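DPS family dna-binding stress response protein (Thermosynechococcus elongatus, PDB 2C41) forms a twelve-subunit Dps-family assembly that probably binds and oxidises iron, and may bind DNA, in defence against oxidative stress. Local coordinates at residues L15-A20 against V83-P88. Residues are numbered along the deposited sequence; the frame is centred on the assembly and turned at random.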
ATOM      1  N   LEU C  15      33.539  -3.401 -16.559  1.00 13.80           N
ATOM      2  CA  LEU C  15      32.277  -3.871 -15.957  1.00 13.95           C
ATOM      3  C   LEU C  15      32.490  -5.144 -15.143  1.00 14.07           C
ATOM      4  O   LEU C  15      31.898  -5.311 -14.088  1.00 13.89           O
ATOM      5  CB  LEU C  15      31.183  -4.078 -17.008  1.00 14.04           C
ATOM      6  CG  LEU C  15      30.609  -2.781 -17.590  1.00 13.50           C
ATOM      7  CD1 LEU C  15      29.951  -3.015 -18.948  1.00 13.85           C
ATOM      8  CD2 LEU C  15      29.634  -2.087 -16.592  1.00 13.62           C
ATOM      9  N   LYS C  16      33.344  -6.033 -15.635  1.00 14.04           N
ATOM     10  CA  LYS C  16      33.635  -7.267 -14.902  1.00 14.41           C
ATOM     11  C   LYS C  16      34.304  -6.957 -13.563  1.00 14.23           C
ATOM     12  O   LYS C  16      33.916  -7.506 -12.524  1.00 14.07           O
ATOM     13  CB  LYS C  16      34.496  -8.218 -15.741  1.00 14.68           C
ATOM     14  CG  LYS C  16      33.770  -8.793 -16.944  1.00 16.40           C
ATOM     15  CD  LYS C  16      34.349 -10.158 -17.292  1.00 20.45           C
ATOM     16  CE  LYS C  16      34.484 -10.411 -18.784  1.00 22.82           C
ATOM     17  NZ  LYS C  16      33.469  -9.808 -19.698  1.00 22.34           N
ATOM     18  N   ARG C  17      35.301  -6.073 -13.591  1.00 13.95           N
ATOM     19  CA  ARG C  17      35.992  -5.655 -12.373  1.00 13.73           C
ATOM     20  C   ARG C  17      35.024  -4.978 -11.400  1.00 13.46           C
ATOM     21  O   ARG C  17      35.014  -5.293 -10.207  1.00 13.27           O
ATOM     22  CB  ARG C  17      37.160  -4.714 -12.702  1.00 13.23           C
ATOM     23  CG  ARG C  17      37.862  -4.131 -11.459  1.00 13.10           C
ATOM     24  CD  ARG C  17      39.185  -3.403 -11.805  1.00 13.40           C
ATOM     25  NE  ARG C  17      39.149  -2.722 -13.104  1.00 13.93           N
ATOM     26  CZ  ARG C  17      38.456  -1.613 -13.376  1.00 15.43           C
ATOM     27  NH1 ARG C  17      37.716  -1.027 -12.442  1.00 12.65           N
ATOM     28  NH2 ARG C  17      38.506  -1.090 -14.600  1.00 13.87           N
ATOM     29  N   GLU C  18      34.219  -4.055 -11.925  1.00 13.27           N
ATOM     30  CA  GLU C  18      33.270  -3.314 -11.115  1.00 13.20           C
ATOM     31  C   GLU C  18      32.217  -4.251 -10.508  1.00 13.25           C
ATOM     32  O   GLU C  18      31.889  -4.146  -9.317  1.00 12.89           O
ATOM     33  CB  GLU C  18      32.627  -2.199 -11.945  1.00 13.49           C
ATOM     34  CG  GLU C  18      33.613  -1.079 -12.342  1.00 13.05           C
ATOM     35  CD  GLU C  18      33.793  -0.012 -11.267  1.00 15.00           C
ATOM     36  OE1 GLU C  18      33.212  -0.145 -10.163  1.00 15.38           O
ATOM     37  OE2 GLU C  18      34.518   0.977 -11.529  1.00 14.06           O
ATOM     38  N   GLN C  19      31.717  -5.177 -11.322  1.00 12.87           N
ATOM     39  CA  GLN C  19      30.722  -6.150 -10.855  1.00 13.02           C
ATOM     40  C   GLN C  19      31.307  -7.012  -9.738  1.00 12.82           C
ATOM     41  O   GLN C  19      30.681  -7.198  -8.699  1.00 12.21           O
ATOM     42  CB  GLN C  19      30.258  -7.048 -11.998  1.00 13.27           C
ATOM     43  CG  GLN C  19      29.302  -8.156 -11.543  1.00 13.24           C
ATOM     44  CD  GLN C  19      29.311  -9.363 -12.453  1.00 14.45           C
ATOM     45  OE1 GLN C  19      28.834 -10.436 -12.078  1.00 15.75           O
ATOM     46  NE2 GLN C  19      29.856  -9.203 -13.644  1.00 12.25           N
ATOM     47  N   ALA C  20      32.513  -7.528  -9.971  1.00 12.76           N
ATOM     48  CA  ALA C  20      33.224  -8.336  -8.977  1.00 12.84           C
ATOM     49  C   ALA C  20      33.427  -7.558  -7.678  1.00 12.84           C
ATOM     50  O   ALA C  20      33.219  -8.110  -6.596  1.00 12.96           O
ATOM     51  CB  ALA C  20      34.581  -8.822  -9.540  1.00 12.27           C
ATOM     52  N   VAL C  83      39.050 -11.419  -9.999  1.00 18.03           N
ATOM     53  CA  VAL C  83      38.778 -10.254 -10.831  1.00 17.74           C
ATOM     54  C   VAL C  83      38.659  -8.984  -9.969  1.00 17.36           C
ATOM     55  O   VAL C  83      39.036  -7.892 -10.400  1.00 16.88           O
ATOM     56  CB  VAL C  83      37.488 -10.507 -11.677  1.00 17.60           C
ATOM     57  CG1 VAL C  83      37.054  -9.270 -12.446  1.00 17.98           C
ATOM     58  CG2 VAL C  83      37.705 -11.677 -12.640  1.00 18.02           C
ATOM     59  N   ALA C  84      38.146  -9.142  -8.743  1.00 16.86           N
ATOM     60  CA  ALA C  84      37.952  -8.010  -7.838  1.00 16.45           C
ATOM     61  C   ALA C  84      39.269  -7.344  -7.476  1.00 16.59           C
ATOM     62  O   ALA C  84      40.293  -8.014  -7.307  1.00 16.44           O
ATOM     63  CB  ALA C  84      37.220  -8.446  -6.558  1.00 16.61           C
ATOM     64  N   THR C  85      39.233  -6.021  -7.368  1.00 16.29           N
ATOM     65  CA  THR C  85      40.372  -5.250  -6.885  1.00 16.39           C
ATOM     66  C   THR C  85      40.178  -4.722  -5.462  1.00 16.69           C
ATOM     67  O   THR C  85      41.152  -4.340  -4.822  1.00 16.48           O
ATOM     68  CB  THR C  85      40.711  -4.084  -7.820  1.00 16.64           C
ATOM     69  OG1 THR C  85      39.531  -3.304  -8.050  1.00 16.43           O
ATOM     70  CG2 THR C  85      41.249  -4.609  -9.149  1.00 16.45           C
ATOM     71  N   VAL C  86      38.938  -4.691  -4.971  1.00 16.48           N
ATOM     72  CA  VAL C  86      38.703  -4.396  -3.551  1.00 16.72           C
ATOM     73  C   VAL C  86      39.230  -5.533  -2.670  1.00 16.80           C
ATOM     74  O   VAL C  86      39.293  -6.686  -3.097  1.00 16.81           O
ATOM     75  CB  VAL C  86      37.210  -4.105  -3.208  1.00 16.92           C
ATOM     76  CG1 VAL C  86      36.728  -2.880  -3.950  1.00 17.10           C
ATOM     77  CG2 VAL C  86      36.344  -5.295  -3.520  1.00 17.12           C
ATOM     78  N   THR C  87      39.627  -5.189  -1.449  1.00 16.83           N
ATOM     79  CA  THR C  87      40.161  -6.175  -0.514  1.00 17.08           C
ATOM     80  C   THR C  87      39.021  -6.987   0.105  1.00 16.79           C
ATOM     81  O   THR C  87      38.136  -6.413   0.765  1.00 16.70           O
ATOM     82  CB  THR C  87      40.973  -5.503   0.621  1.00 17.39           C
ATOM     83  OG1 THR C  87      42.109  -4.832   0.062  1.00 18.85           O
ATOM     84  CG2 THR C  87      41.447  -6.540   1.624  1.00 18.19           C
ATOM     85  N   PRO C  88      39.033  -8.322  -0.089  1.00 16.59           N
ATOM     86  CA  PRO C  88      38.051  -9.114   0.648  1.00 16.62           C
ATOM     87  C   PRO C  88      38.444  -9.134   2.124  1.00 16.57           C
ATOM     88  O   PRO C  88      39.624  -9.289   2.454  1.00 16.45           O
ATOM     89  CB  PRO C  88      38.164 -10.508   0.015  1.00 16.57           C
ATOM     90  CG  PRO C  88      39.568 -10.571  -0.507  1.00 16.79           C
ATOM     91  CD  PRO C  88      39.906  -9.164  -0.934  1.00 17.14           C
TER
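In the four-helix bundle of the Dps subunit, the crossover joining helix 41-68 to helix 95-122 carries the short helix 80-83, and where that helix ends the chain settles on helix 6-35 through Val83, Ala84 and Thr85. The contact illustrates how a loop can be seated on a helix with no hydrogen bond between residues 15-20 and 83-88; the weak bond from Thr85 OG1 to Asn21 OD1 lies just beyond them on the same helix. Val83 has CG1 anti to its backbone N (chi1 173°), and this methyl rests against the backbone at Lys16 O (3.6 Å) and the methyl Ala20 CB (3.8 Å). The small Ala20 lets the loop come close: its CB is 3.7 Å from Ala84 N and 4.0 Å from Ala84 CB. Farther along, the aliphatic part of Arg17 crosses Thr85 at a slant, with Arg17 CD 3.6 Å from Thr85 CG2. Beyond it, Arg17 NH1 forms salt bridges with Glu112 and Asp116 of helix 95-122. An alanine in place of Arg17 would probably leave Thr85 CG2 without its methylene neighbour and both acids without this positive partner. Apolar contact thus does most of the seating, while Glu112 takes Arg17 NH1 through OE2 and Thr85 OG1 through OE1.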